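Local coordinates for protein thioredoxin peroxidase 2 (PDB 2C0D) that probably reduces hydrogen peroxide and organic hydroperoxides as a thiol-specific, thioredoxin-dependent 2-Cys peroxiredoxin of the malaria parasite mitochondrion, at residues Y32-Q37 with L94-D99. Numbering follows the deposited sequence.
Sequences YNFTAQ and LGISVD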
ATOM      1  N   TYR B  32      -6.244  -4.673 -14.700  1.00  9.76           N
ATOM      2  CA  TYR B  32      -7.451  -5.334 -15.161  1.00 10.30           C
ATOM      3  C   TYR B  32      -8.427  -4.310 -15.708  1.00  9.67           C
ATOM      4  O   TYR B  32      -8.874  -3.397 -14.990  1.00  9.20           O
ATOM      5  CB  TYR B  32      -8.077  -6.116 -13.996  1.00 10.61           C
ATOM      6  CG  TYR B  32      -9.438  -6.726 -14.335  1.00  8.12           C
ATOM      7  CD1 TYR B  32      -9.548  -7.789 -15.257  1.00 12.26           C
ATOM      8  CD2 TYR B  32     -10.598  -6.263 -13.723  1.00  9.07           C
ATOM      9  CE1 TYR B  32     -10.791  -8.365 -15.565  1.00 12.29           C
ATOM     10  CE2 TYR B  32     -11.867  -6.859 -14.026  1.00  8.85           C
ATOM     11  CZ  TYR B  32     -11.936  -7.895 -14.953  1.00 13.31           C
ATOM     12  OH  TYR B  32     -13.161  -8.500 -15.271  1.00 11.81           O
ATOM     13  N   ASN B  33      -8.770  -4.478 -16.989  1.00 11.37           N
ATOM     14  CA  ASN B  33      -9.608  -3.540 -17.700  1.00 13.37           C
ATOM     15  C   ASN B  33     -11.080  -3.919 -17.556  1.00 15.23           C
ATOM     16  O   ASN B  33     -11.613  -4.663 -18.353  1.00 15.73           O
ATOM     17  CB  ASN B  33      -9.213  -3.567 -19.191  1.00 13.99           C
ATOM     18  CG  ASN B  33      -9.954  -2.556 -20.030  1.00 17.71           C
ATOM     19  OD1 ASN B  33     -10.585  -1.602 -19.528  1.00 20.70           O
ATOM     20  ND2 ASN B  33      -9.877  -2.755 -21.370  1.00 19.44           N
ATOM     21  N   PHE B  34     -11.748  -3.360 -16.567  1.00 15.29           N
ATOM     22  CA  PHE B  34     -13.139  -3.736 -16.325  1.00 16.02           C
ATOM     23  C   PHE B  34     -14.105  -2.909 -17.136  1.00 16.22           C
ATOM     24  O   PHE B  34     -13.761  -1.839 -17.639  1.00 16.61           O
ATOM     25  CB  PHE B  34     -13.462  -3.599 -14.846  1.00 16.08           C
ATOM     26  CG  PHE B  34     -13.191  -2.234 -14.279  1.00 16.39           C
ATOM     27  CD1 PHE B  34     -14.169  -1.236 -14.326  1.00 16.92           C
ATOM     28  CD2 PHE B  34     -11.977  -1.957 -13.660  1.00 14.89           C
ATOM     29  CE1 PHE B  34     -13.919   0.011 -13.775  1.00 17.33           C
ATOM     30  CE2 PHE B  34     -11.726  -0.726 -13.107  1.00 17.54           C
ATOM     31  CZ  PHE B  34     -12.705   0.265 -13.159  1.00 17.19           C
ATOM     32  N   THR B  35     -15.329  -3.429 -17.259  1.00 17.43           N
ATOM     33  CA  THR B  35     -16.465  -2.656 -17.744  1.00 18.37           C
ATOM     34  C   THR B  35     -17.595  -2.880 -16.725  1.00 17.15           C
ATOM     35  O   THR B  35     -17.906  -4.032 -16.329  1.00 17.75           O
ATOM     36  CB  THR B  35     -16.924  -3.033 -19.182  1.00 20.19           C
ATOM     37  OG1 THR B  35     -15.854  -2.813 -20.119  1.00 25.81           O
ATOM     38  CG2 THR B  35     -18.084  -2.149 -19.615  1.00 20.40           C
ATOM     39  N   ALA B  36     -18.169  -1.783 -16.242  1.00 13.68           N
ATOM     40  CA  ALA B  36     -19.182  -1.898 -15.188  1.00 12.30           C
ATOM     41  C   ALA B  36     -20.047  -0.661 -15.281  1.00 11.97           C
ATOM     42  O   ALA B  36     -19.633   0.342 -15.856  1.00 12.22           O
ATOM     43  CB  ALA B  36     -18.529  -1.971 -13.786  1.00 12.41           C
ATOM     44  N   GLN B  37     -21.231  -0.720 -14.705  1.00 10.73           N
ATOM     45  CA  GLN B  37     -22.036   0.502 -14.601  1.00 10.95           C
ATOM     46  C   GLN B  37     -21.523   1.359 -13.478  1.00 10.24           C
ATOM     47  O   GLN B  37     -21.062   0.848 -12.437  1.00  9.25           O
ATOM     48  CB  GLN B  37     -23.511   0.169 -14.335  1.00 11.50           C
ATOM     49  CG  GLN B  37     -24.176  -0.579 -15.472  1.00 15.11           C
ATOM     50  CD  GLN B  37     -25.661  -0.650 -15.268  1.00 17.99           C
ATOM     51  OE1 GLN B  37     -26.117  -1.090 -14.209  1.00 18.74           O
ATOM     52  NE2 GLN B  37     -26.434  -0.173 -16.249  1.00 20.62           N
ATOM     53  N   LEU B  94     -12.139   6.864  -8.948  1.00  6.27           N
ATOM     54  CA  LEU B  94     -13.292   5.942  -9.069  1.00  6.75           C
ATOM     55  C   LEU B  94     -13.500   5.170  -7.757  1.00  7.54           C
ATOM     56  O   LEU B  94     -12.593   4.421  -7.312  1.00  8.50           O
ATOM     57  CB  LEU B  94     -13.066   4.944 -10.200  1.00  8.08           C
ATOM     58  CG  LEU B  94     -12.843   5.579 -11.588  1.00  8.76           C
ATOM     59  CD1 LEU B  94     -12.476   4.512 -12.594  1.00 11.63           C
ATOM     60  CD2 LEU B  94     -14.052   6.387 -12.051  1.00  7.37           C
ATOM     61  N   GLY B  95     -14.670   5.358  -7.137  1.00  6.31           N
ATOM     62  CA  GLY B  95     -14.990   4.564  -5.946  1.00  7.05           C
ATOM     63  C   GLY B  95     -15.566   3.260  -6.451  1.00  8.08           C
ATOM     64  O   GLY B  95     -16.343   3.235  -7.443  1.00 10.75           O
ATOM     65  N   ILE B  96     -15.160   2.145  -5.854  1.00  7.08           N
ATOM     66  CA  ILE B  96     -15.675   0.850  -6.320  1.00  5.87           C
ATOM     67  C   ILE B  96     -16.162  -0.005  -5.130  1.00  6.64           C
ATOM     68  O   ILE B  96     -15.423  -0.177  -4.168  1.00  5.64           O
ATOM     69  CB  ILE B  96     -14.603   0.043  -7.072  1.00  6.31           C
ATOM     70  CG1 ILE B  96     -14.015   0.857  -8.238  1.00  6.64           C
ATOM     71  CG2 ILE B  96     -15.214  -1.280  -7.574  1.00  6.92           C
ATOM     72  CD1 ILE B  96     -12.763   0.262  -8.866  1.00  9.23           C
ATOM     73  N   SER B  97     -17.386  -0.529  -5.187  1.00  5.18           N
ATOM     74  CA  SER B  97     -17.844  -1.525  -4.174  1.00  5.46           C
ATOM     75  C   SER B  97     -18.678  -2.584  -4.895  1.00  6.05           C
ATOM     76  O   SER B  97     -19.103  -2.364  -6.041  1.00  6.83           O
ATOM     77  CB  SER B  97     -18.643  -0.907  -3.018  1.00  7.59           C
ATOM     78  OG  SER B  97     -19.979  -0.553  -3.435  1.00  9.41           O
ATOM     79  N   VAL B  98     -18.961  -3.689  -4.212  1.00  6.54           N
ATOM     80  CA  VAL B  98     -19.769  -4.780  -4.830  1.00  8.56           C
ATOM     81  C   VAL B  98     -21.288  -4.465  -4.935  1.00 10.30           C
ATOM     82  O   VAL B  98     -22.065  -5.247  -5.504  1.00 12.94           O
ATOM     83  CB  VAL B  98     -19.508  -6.148  -4.152  1.00  9.45           C
ATOM     84  CG1 VAL B  98     -18.004  -6.465  -4.217  1.00  8.83           C
ATOM     85  CG2 VAL B  98     -19.969  -6.145  -2.761  1.00 10.16           C
ATOM     86  N   ASP B  99     -21.675  -3.294  -4.486  1.00  9.30           N
ATOM     87  CA  ASP B  99     -23.092  -2.986  -4.282  1.00  9.99           C
ATOM     88  C   ASP B  99     -23.709  -2.349  -5.517  1.00  8.84           C
ATOM     89  O   ASP B  99     -22.978  -1.883  -6.395  1.00  8.79           O
ATOM     90  CB  ASP B  99     -23.223  -2.052  -3.092  1.00 10.52           C
ATOM     91  CG  ASP B  99     -22.596  -2.630  -1.812  1.00 16.27           C
ATOM     92  OD1 ASP B  99     -23.361  -3.067  -0.922  1.00 16.95           O
ATOM     93  OD2 ASP B  99     -21.353  -2.604  -1.671  1.00 19.65           O
TER
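Backbone hydrogen bonds fix both sides of this contact, Phe34 pairing with Leu50 and Leu94 with both Cys60 and Leu62, while the meeting of Phe34 with Leu94 and Ile96 is itself apolar. The main chains stand well apart: Phe34 CA lies 11.3 Å from Ile96 CA and 12.1 Å from Leu94 CA. Long side chains bridge that gap. Phe34 has CG staggered between its backbone N and C (chi1 56°), which sends the far end of the ring toward strand 91-97. There Phe34 CZ comes within 4.3 Å of Leu94 CD1, a methyl that meets the ring at its edge, close to the ring plane. Ile96 CD1 approaches the same carbon obliquely, also at 4.3 Å from Phe34 CZ, and sits 4.5 Å from Phe34 CE2. The two methyls therefore reach the ring end from distinct directions, with Leu94 CD1 and Ile96 CD1 separated by 5.7 Å. In Ile96 the terminal methyl extends anti to CA (chi2 168°), so the branch is extended and its end lies by the ring.

Topology explains the spacing. In the thioredoxin-like sheet of this peroxiredoxin, strand 123-126 pairs antiparallel with 35-39 and parallel with 91-97, so the two strands are second neighbours. Leu94 and Ile96, two positions apart with Gly95 between, direct their side chains to the same side of the sheet and also touch Thr123 and Val125 of the intervening strand. Ile132 of helix 131-135 packs on Phe34 and Ala36, and Val48 of the 35-39/45-49 hairpin also touches the phenylalanine.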